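PDB 1VDD: recombination protein recR from Deinococcus radiodurans, which probably takes part in RecBC-independent recombinational DNA repair, perhaps together with RecF and RecO, and carries a zinc finger. Local coordinates for residues A[107-112]-A[146-150]; A[77-83]-A[100-105]. All coordinates share one frame. Residue numbers count along the deposited sequence, not the author numbering.

Contact 1: A[107-112]-A[146-150]; sequences LHGVLS and EGDAT
In the Toprim domain, the loop that follows strand 103-106 packs on the first turns of helix 145-158. Residues 107-112 form no regular helix or strand. Residues 146-150 are helical, with phi/psi near -65/-45. Register is set by two CA pairs: Val110 to Glu146 at 5.9 Å and Leu111 to Thr150 at 5.2 Å. About 321 Å² is buried between the segments.

The backbone of the loop bends at His108, the centre of an inverse gamma turn (phi/psi -81/53). Its Gly109 N to Leu107 O hydrogen bond is weak, at 2.7 Å. Gly109 follows at 156/-160. A side chain there would jam against the carbonyl of His108. Val110 and Leu111 are extended, at -134/149 and -65/163.

The polar link runs through Thr150, chi1 m. Leu111 N donates to Thr150 OG1 at 3.1 Å, and Thr150 OG1 donates to Glu146 O at 2.6 Å, one turn back. The position of OG1 is somewhat uncertain. This is the familiar bond of a helical threonine to the carbonyl four residues earlier, here extended to a loop amide.

The apolar contacts flank that link. Leu107 (m, t) brings CD1 to 3.6 Å from Thr150 CG2. Leu111 (m, t) sets CG 3.6 Å from Thr150 CG2. Val110 (chi1 t) directs its CA-to-CB bond toward the helix and places CG1 near the Gly147 backbone. Leu154 and Tyr153 of the same helix continue this packing.

The side chain of Glu146 (m, m) reaches across to the loop, with OE1 2.6 Å from Leu111 O and 3.3 Å from Ser112 CB.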
ATOM      1  N   LEU A 107      11.764  -2.797 -30.219  1.00 39.91           N
ATOM      2  CA  LEU A 107      12.545  -1.575 -30.185  1.00 43.00           C
ATOM      3  C   LEU A 107      13.019  -1.753 -28.762  1.00 45.45           C
ATOM      4  O   LEU A 107      12.191  -1.958 -27.884  1.00 52.90           O
ATOM      5  CB  LEU A 107      11.630  -0.356 -30.232  1.00 47.77           C
ATOM      6  CG  LEU A 107      10.422  -0.449 -31.157  1.00 48.67           C
ATOM      7  CD1 LEU A 107       9.581   0.784 -30.971  1.00 47.27           C
ATOM      8  CD2 LEU A 107      10.875  -0.597 -32.608  1.00 49.04           C
ATOM      9  N   HIS A 108      14.307  -1.705 -28.485  1.00 42.22           N
ATOM     10  CA  HIS A 108      14.657  -1.922 -27.096  1.00 43.34           C
ATOM     11  C   HIS A 108      14.485  -0.682 -26.244  1.00 43.02           C
ATOM     12  O   HIS A 108      15.386  -0.265 -25.534  1.00 47.98           O
ATOM     13  CB  HIS A 108      16.060  -2.518 -26.978  1.00 49.28           C
ATOM     14  CG  HIS A 108      16.071  -4.019 -26.995  1.00 50.51           C
ATOM     15  ND1 HIS A 108      15.515  -4.755 -28.018  1.00 48.91           N
ATOM     16  CD2 HIS A 108      16.527  -4.917 -26.090  1.00 48.52           C
ATOM     17  CE1 HIS A 108      15.625  -6.043 -27.741  1.00 44.75           C
ATOM     18  NE2 HIS A 108      16.235  -6.168 -26.577  1.00 44.69           N
ATOM     19  N   GLY A 109      13.289  -0.105 -26.318  1.00 44.64           N
ATOM     20  CA  GLY A 109      12.982   1.079 -25.539  1.00 41.60           C
ATOM     21  C   GLY A 109      11.868   1.924 -26.124  1.00 40.82           C
ATOM     22  O   GLY A 109      11.064   1.470 -26.933  1.00 38.50           O
ATOM     23  N   VAL A 110      11.827   3.180 -25.709  1.00 45.41           N
ATOM     24  CA  VAL A 110      10.811   4.099 -26.185  1.00 45.26           C
ATOM     25  C   VAL A 110      11.495   5.390 -26.549  1.00 40.98           C
ATOM     26  O   VAL A 110      12.485   5.754 -25.939  1.00 38.69           O
ATOM     27  CB  VAL A 110       9.808   4.442 -25.085  1.00 45.50           C
ATOM     28  CG1 VAL A 110       8.489   4.846 -25.705  1.00 47.28           C
ATOM     29  CG2 VAL A 110       9.654   3.273 -24.134  1.00 52.48           C
ATOM     30  N   LEU A 111      10.956   6.089 -27.533  1.00 47.57           N
ATOM     31  CA  LEU A 111      11.528   7.363 -27.926  1.00 56.50           C
ATOM     32  C   LEU A 111      11.383   8.347 -26.767  1.00 58.44           C
ATOM     33  O   LEU A 111      10.611   8.124 -25.839  1.00 55.99           O
ATOM     34  CB  LEU A 111      10.818   7.900 -29.171  1.00 54.65           C
ATOM     35  CG  LEU A 111      10.987   6.998 -30.395  1.00 59.14           C
ATOM     36  CD1 LEU A 111      10.322   7.629 -31.603  1.00 61.69           C
ATOM     37  CD2 LEU A 111      12.470   6.787 -30.665  1.00 60.84           C
ATOM     38  N   SER A 112      12.154   9.422 -26.818  1.00 64.71           N
ATOM     39  CA  SER A 112      12.117  10.448 -25.789  1.00 71.49           C
ATOM     40  C   SER A 112      12.993  11.595 -26.256  1.00 75.45           C
ATOM     41  O   SER A 112      14.201  11.615 -26.024  1.00 73.63           O
ATOM     42  CB  SER A 112      12.621   9.898 -24.454  1.00 68.68           C
ATOM     43  OG  SER A 112      13.877   9.274 -24.613  1.00 73.07           O
ATOM     44  N   GLU A 146       5.486   8.621 -24.074  1.00 51.00           N
ATOM     45  CA  GLU A 146       6.601   7.954 -24.718  1.00 52.51           C
ATOM     46  C   GLU A 146       6.089   6.920 -25.732  1.00 50.14           C
ATOM     47  O   GLU A 146       6.444   6.949 -26.914  1.00 48.29           O
ATOM     48  CB  GLU A 146       7.444   7.258 -23.652  1.00 57.69           C
ATOM     49  CG  GLU A 146       7.841   8.163 -22.504  1.00 62.36           C
ATOM     50  CD  GLU A 146       8.540   9.415 -22.987  1.00 64.98           C
ATOM     51  OE1 GLU A 146       9.482   9.297 -23.798  1.00 62.77           O
ATOM     52  OE2 GLU A 146       8.150  10.520 -22.555  1.00 70.60           O
ATOM     53  N   GLY A 147       5.263   5.996 -25.251  1.00 49.68           N
ATOM     54  CA  GLY A 147       4.717   4.970 -26.119  1.00 48.05           C
ATOM     55  C   GLY A 147       3.852   5.574 -27.200  1.00 46.95           C
ATOM     56  O   GLY A 147       3.872   5.132 -28.352  1.00 40.72           O
ATOM     57  N   ASP A 148       3.096   6.599 -26.823  1.00 47.75           N
ATOM     58  CA  ASP A 148       2.212   7.284 -27.750  1.00 48.67           C
ATOM     59  C   ASP A 148       3.053   7.950 -28.833  1.00 46.62           C
ATOM     60  O   ASP A 148       2.731   7.883 -30.020  1.00 48.71           O
ATOM     61  CB  ASP A 148       1.390   8.333 -27.002  1.00 54.71           C
ATOM     62  CG  ASP A 148       0.034   8.572 -27.636  1.00 57.93           C
ATOM     63  OD1 ASP A 148      -0.730   9.425 -27.129  1.00 57.44           O
ATOM     64  OD2 ASP A 148      -0.268   7.896 -28.640  1.00 55.28           O
ATOM     65  N   ALA A 149       4.139   8.584 -28.416  1.00 42.82           N
ATOM     66  CA  ALA A 149       5.026   9.258 -29.347  1.00 41.87           C
ATOM     67  C   ALA A 149       5.788   8.282 -30.248  1.00 44.59           C
ATOM     68  O   ALA A 149       5.876   8.489 -31.462  1.00 43.22           O
ATOM     69  CB  ALA A 149       5.997  10.124 -28.584  1.00 43.90           C
ATOM     70  N   THR A 150       6.336   7.217 -29.663  1.00 46.77           N
ATOM     71  CA  THR A 150       7.090   6.234 -30.451  1.00 43.14           C
ATOM     72  C   THR A 150       6.220   5.700 -31.576  1.00 41.99           C
ATOM     73  O   THR A 150       6.637   5.667 -32.731  1.00 43.79           O
ATOM     74  CB  THR A 150       7.548   5.025 -29.603  1.00 41.01           C
ATOM     75  OG1 THR A 150       8.077   5.479 -28.357  1.00 36.04           O
ATOM     76  CG2 THR A 150       8.630   4.246 -30.343  1.00 38.05           C
TER

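Contact 2: A[77-83]-A[100-105]; sequences RDQRTIC and YRGLYH
Two parallel strands of the Toprim sheet, the ends of a beta-alpha-beta unit, pair here. The axes of the short segments 81-83 and 103-105 come within 4.3 Å, and their N-to-C directions differ by 37°. The segments bury 726 Å².

Arg77 (m, t, t) runs beside residues 100-104. Tyr104 CE1 lies over one face of its guanidinium, and NH2 forms a salt bridge with Glu95. Asp78 CA is 4.5 Å from Gly102 CA, and Asp78 N makes a weak 3.0 Å hydrogen bond to Arg101 O. A type I turn runs from Asp78 to Thr81. Within it Asp78 (chi1 t) makes an Asx turn, Arg80 N to Asp78 OD1 at 3.1 Å. Arg80 NH1 forms a salt bridge to Asp78 OD1 at 3.0 Å, with weak hydrogen-bond geometry; the position of OD1 is less certain.

Thr81 leads into the strand. Thr81 O accepts from Leu103 N at 2.8 Å. A CB on Gly102 would clash with Thr81 OG1. Ile82 (m, t) bridges Leu103, CA to CA 4.7 Å, with both side chains on one face. Ile82 CG1 is 4.3 Å from Leu103 CB. Cys83 bridges Tyr104, CA to CA 4.6 Å, on the other face. Cys83 N donates to Leu103 O at 2.9 Å, and His105 N to Cys83 O at 3.0 Å. With chi1 t, Cys83 SG lies 4.9 Å from the Tyr100 ring centroid, a sulfur-aromatic contact. Cys83 CB is 3.9 Å from Tyr104 CD2.

Strand 103-106 is outermost in this chain's sheet. Strand 136-139 pairs with the other edge of strand 81-85, while Val71 of helix 70-73 packs against Arg77, Leu103 and Tyr104.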
ATOM      1  N   ARG A  77       3.517 -19.815 -37.358  1.00 57.41           N
ATOM      2  CA  ARG A  77       3.198 -18.444 -36.977  1.00 56.55           C
ATOM      3  C   ARG A  77       2.851 -17.566 -38.167  1.00 54.25           C
ATOM      4  O   ARG A  77       3.545 -17.556 -39.182  1.00 52.90           O
ATOM      5  CB  ARG A  77       4.356 -17.807 -36.193  1.00 57.82           C
ATOM      6  CG  ARG A  77       4.287 -18.061 -34.694  1.00 56.62           C
ATOM      7  CD  ARG A  77       5.292 -17.223 -33.918  1.00 52.90           C
ATOM      8  NE  ARG A  77       4.984 -17.215 -32.488  1.00 57.69           N
ATOM      9  CZ  ARG A  77       3.973 -16.542 -31.939  1.00 61.20           C
ATOM     10  NH1 ARG A  77       3.167 -15.809 -32.691  1.00 57.51           N
ATOM     11  NH2 ARG A  77       3.758 -16.608 -30.636  1.00 59.03           N
ATOM     12  N   ASP A  78       1.762 -16.822 -38.024  1.00 51.19           N
ATOM     13  CA  ASP A  78       1.306 -15.931 -39.069  1.00 45.61           C
ATOM     14  C   ASP A  78       2.439 -15.001 -39.492  1.00 43.53           C
ATOM     15  O   ASP A  78       2.758 -14.037 -38.800  1.00 43.52           O
ATOM     16  CB  ASP A  78       0.117 -15.134 -38.567  1.00 43.01           C
ATOM     17  CG  ASP A  78      -0.291 -14.066 -39.525  1.00 42.01           C
ATOM     18  OD1 ASP A  78      -0.058 -14.263 -40.731  1.00 37.11           O
ATOM     19  OD2 ASP A  78      -0.847 -13.042 -39.076  1.00 50.39           O
ATOM     20  N   GLN A  79       3.033 -15.304 -40.643  1.00 41.03           N
ATOM     21  CA  GLN A  79       4.164 -14.549 -41.181  1.00 36.12           C
ATOM     22  C   GLN A  79       3.795 -13.183 -41.750  1.00 32.11           C
ATOM     23  O   GLN A  79       4.660 -12.458 -42.258  1.00 32.46           O
ATOM     24  CB  GLN A  79       4.834 -15.378 -42.277  1.00 34.71           C
ATOM     25  CG  GLN A  79       6.335 -15.498 -42.151  1.00 43.78           C
ATOM     26  CD  GLN A  79       6.738 -16.116 -40.846  1.00 41.76           C
ATOM     27  OE1 GLN A  79       5.977 -16.874 -40.254  1.00 44.39           O
ATOM     28  NE2 GLN A  79       7.947 -15.812 -40.388  1.00 54.83           N
ATOM     29  N   ARG A  80       2.524 -12.814 -41.661  1.00 27.36           N
ATOM     30  CA  ARG A  80       2.123 -11.548 -42.229  1.00 29.51           C
ATOM     31  C   ARG A  80       1.822 -10.409 -41.280  1.00 30.66           C
ATOM     32  O   ARG A  80       1.525  -9.301 -41.737  1.00 34.05           O
ATOM     33  CB  ARG A  80       0.955 -11.748 -43.206  1.00 38.37           C
ATOM     34  CG  ARG A  80      -0.354 -12.194 -42.586  1.00 45.71           C
ATOM     35  CD  ARG A  80      -1.472 -12.170 -43.616  1.00 44.66           C
ATOM     36  NE  ARG A  80      -2.760 -11.843 -43.004  1.00 52.87           N
ATOM     37  CZ  ARG A  80      -3.391 -12.612 -42.118  1.00 52.07           C
ATOM     38  NH1 ARG A  80      -2.855 -13.764 -41.740  1.00 42.16           N
ATOM     39  NH2 ARG A  80      -4.555 -12.220 -41.604  1.00 48.89           N
ATOM     40  N   THR A  81       1.913 -10.645 -39.974  1.00 27.52           N
ATOM     41  CA  THR A  81       1.658  -9.559 -39.028  1.00 33.51           C
ATOM     42  C   THR A  81       2.838  -9.343 -38.078  1.00 37.48           C
ATOM     43  O   THR A  81       3.375 -10.296 -37.506  1.00 34.53           O
ATOM     44  CB  THR A  81       0.348  -9.785 -38.182  1.00 38.76           C
ATOM     45  OG1 THR A  81       0.536 -10.850 -37.241  1.00 50.42           O
ATOM     46  CG2 THR A  81      -0.822 -10.142 -39.081  1.00 33.00           C
ATOM     47  N   ILE A  82       3.260  -8.087 -37.939  1.00 38.86           N
ATOM     48  CA  ILE A  82       4.362  -7.750 -37.043  1.00 37.73           C
ATOM     49  C   ILE A  82       3.855  -6.829 -35.947  1.00 36.70           C
ATOM     50  O   ILE A  82       3.275  -5.768 -36.210  1.00 36.51           O
ATOM     51  CB  ILE A  82       5.529  -7.045 -37.774  1.00 39.73           C
ATOM     52  CG1 ILE A  82       6.178  -7.989 -38.777  1.00 29.58           C
ATOM     53  CG2 ILE A  82       6.578  -6.590 -36.765  1.00 38.12           C
ATOM     54  CD1 ILE A  82       7.361  -7.358 -39.478  1.00 30.78           C
ATOM     55  N   CYS A  83       4.084  -7.257 -34.715  1.00 33.99           N
ATOM     56  CA  CYS A  83       3.659  -6.528 -33.532  1.00 35.21           C
ATOM     57  C   CYS A  83       4.855  -5.819 -32.929  1.00 31.47           C
ATOM     58  O   CYS A  83       5.691  -6.436 -32.284  1.00 35.77           O
ATOM     59  CB  CYS A  83       3.068  -7.518 -32.524  1.00 37.06           C
ATOM     60  SG  CYS A  83       2.144  -6.792 -31.182  1.00 49.04           S
ATOM     61  N   TYR A 100      -2.598 -14.158 -30.146  1.00 44.94           N
ATOM     62  CA  TYR A 100      -1.736 -13.614 -31.192  1.00 42.85           C
ATOM     63  C   TYR A 100      -0.639 -14.589 -31.598  1.00 37.44           C
ATOM     64  O   TYR A 100       0.209 -14.952 -30.786  1.00 29.92           O
ATOM     65  CB  TYR A 100      -1.105 -12.292 -30.736  1.00 43.34           C
ATOM     66  CG  TYR A 100      -0.154 -11.701 -31.750  1.00 40.53           C
ATOM     67  CD1 TYR A 100      -0.631 -11.086 -32.902  1.00 40.41           C
ATOM     68  CD2 TYR A 100       1.226 -11.808 -31.583  1.00 36.67           C
ATOM     69  CE1 TYR A 100       0.245 -10.597 -33.866  1.00 38.79           C
ATOM     70  CE2 TYR A 100       2.108 -11.321 -32.539  1.00 38.70           C
ATOM     71  CZ  TYR A 100       1.611 -10.720 -33.678  1.00 40.20           C
ATOM     72  OH  TYR A 100       2.476 -10.255 -34.639  1.00 41.96           O
ATOM     73  N   ARG A 101      -0.660 -15.015 -32.859  1.00 38.59           N
ATOM     74  CA  ARG A 101       0.350 -15.946 -33.341  1.00 44.70           C
ATOM     75  C   ARG A 101       1.268 -15.356 -34.422  1.00 38.40           C
ATOM     76  O   ARG A 101       1.917 -16.092 -35.166  1.00 38.30           O
ATOM     77  CB  ARG A 101      -0.325 -17.226 -33.844  1.00 52.29           C
ATOM     78  CG  ARG A 101      -1.335 -17.023 -34.967  1.00 65.06           C
ATOM     79  CD  ARG A 101      -2.051 -18.335 -35.271  1.00 77.26           C
ATOM     80  NE  ARG A 101      -2.912 -18.259 -36.449  1.00 85.54           N
ATOM     81  CZ  ARG A 101      -2.467 -18.158 -37.698  1.00 90.13           C
ATOM     82  NH1 ARG A 101      -1.165 -18.122 -37.941  1.00 92.77           N
ATOM     83  NH2 ARG A 101      -3.327 -18.100 -38.708  1.00 93.51           N
ATOM     84  N   GLY A 102       1.352 -14.031 -34.478  1.00 32.96           N
ATOM     85  CA  GLY A 102       2.192 -13.394 -35.480  1.00 34.63           C
ATOM     86  C   GLY A 102       3.649 -13.204 -35.113  1.00 28.08           C
ATOM     87  O   GLY A 102       4.192 -13.849 -34.210  1.00 26.81           O
ATOM     88  N   LEU A 103       4.301 -12.301 -35.825  1.00 30.57           N
ATOM     89  CA  LEU A 103       5.707 -12.033 -35.551  1.00 30.47           C
ATOM     90  C   LEU A 103       5.811 -10.812 -34.647  1.00 32.78           C
ATOM     91  O   LEU A 103       4.907  -9.984 -34.615  1.00 41.03           O
ATOM     92  CB  LEU A 103       6.464 -11.787 -36.859  1.00 26.13           C
ATOM     93  CG  LEU A 103       6.443 -12.864 -37.955  1.00 30.93           C
ATOM     94  CD1 LEU A 103       7.471 -12.499 -39.019  1.00 29.54           C
ATOM     95  CD2 LEU A 103       6.771 -14.250 -37.382  1.00 25.33           C
ATOM     96  N   TYR A 104       6.894 -10.703 -33.890  1.00 29.09           N
ATOM     97  CA  TYR A 104       7.077  -9.540 -33.031  1.00 32.75           C
ATOM     98  C   TYR A 104       8.299  -8.745 -33.491  1.00 33.13           C
ATOM     99  O   TYR A 104       9.067  -9.208 -34.313  1.00 38.86           O
ATOM    100  CB  TYR A 104       7.320  -9.960 -31.581  1.00 24.31           C
ATOM    101  CG  TYR A 104       6.208 -10.737 -30.943  1.00 30.74           C
ATOM    102  CD1 TYR A 104       6.267 -12.119 -30.854  1.00 22.50           C
ATOM    103  CD2 TYR A 104       5.101 -10.084 -30.398  1.00 30.86           C
ATOM    104  CE1 TYR A 104       5.262 -12.834 -30.241  1.00 32.66           C
ATOM    105  CE2 TYR A 104       4.092 -10.783 -29.789  1.00 21.90           C
ATOM    106  CZ  TYR A 104       4.172 -12.164 -29.712  1.00 35.02           C
ATOM    107  OH  TYR A 104       3.155 -12.884 -29.129  1.00 36.95           O
ATOM    108  N   HIS A 105       8.451  -7.538 -32.967  1.00 33.04           N
ATOM    109  CA  HIS A 105       9.620  -6.709 -33.244  1.00 38.41           C
ATOM    110  C   HIS A 105       9.877  -5.902 -31.970  1.00 38.72           C
ATOM    111  O   HIS A 105       8.960  -5.295 -31.420  1.00 39.63           O
ATOM    112  CB  HIS A 105       9.426  -5.749 -34.416  1.00 31.96           C
ATOM    113  CG  HIS A 105      10.692  -5.053 -34.807  1.00 37.31           C
ATOM    114  ND1 HIS A 105      11.694  -5.679 -35.521  1.00 37.57           N
ATOM    115  CD2 HIS A 105      11.163  -3.819 -34.508  1.00 40.39           C
ATOM    116  CE1 HIS A 105      12.725  -4.863 -35.642  1.00 35.76           C
ATOM    117  NE2 HIS A 105      12.430  -3.727 -35.036  1.00 35.62           N
TER

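Overall arrangement
Following the chain from the N terminus, helices 5-15, 22-32 and 37-53 and the zinc-binding cysteines Cys57 to Cys72 come before both contacts. Contact 2 then closes the first loop, a beta-alpha-beta crossover whose 16 intervening residues include helix 88-93. It pairs strand 81-85 with the edge strand 103-106. The second segment of contact 2 runs directly into the first of contact 1, since residue 105 is followed by 106 and then 107-112. Contact 1 closes a later loop of 33 residues, which includes strand 136-139, and fastens the exit from the edge strand to helix 145-158. The two loops are in series and neither nest nor cross. The centres of contact 1 and contact 2 are about 20 Å apart.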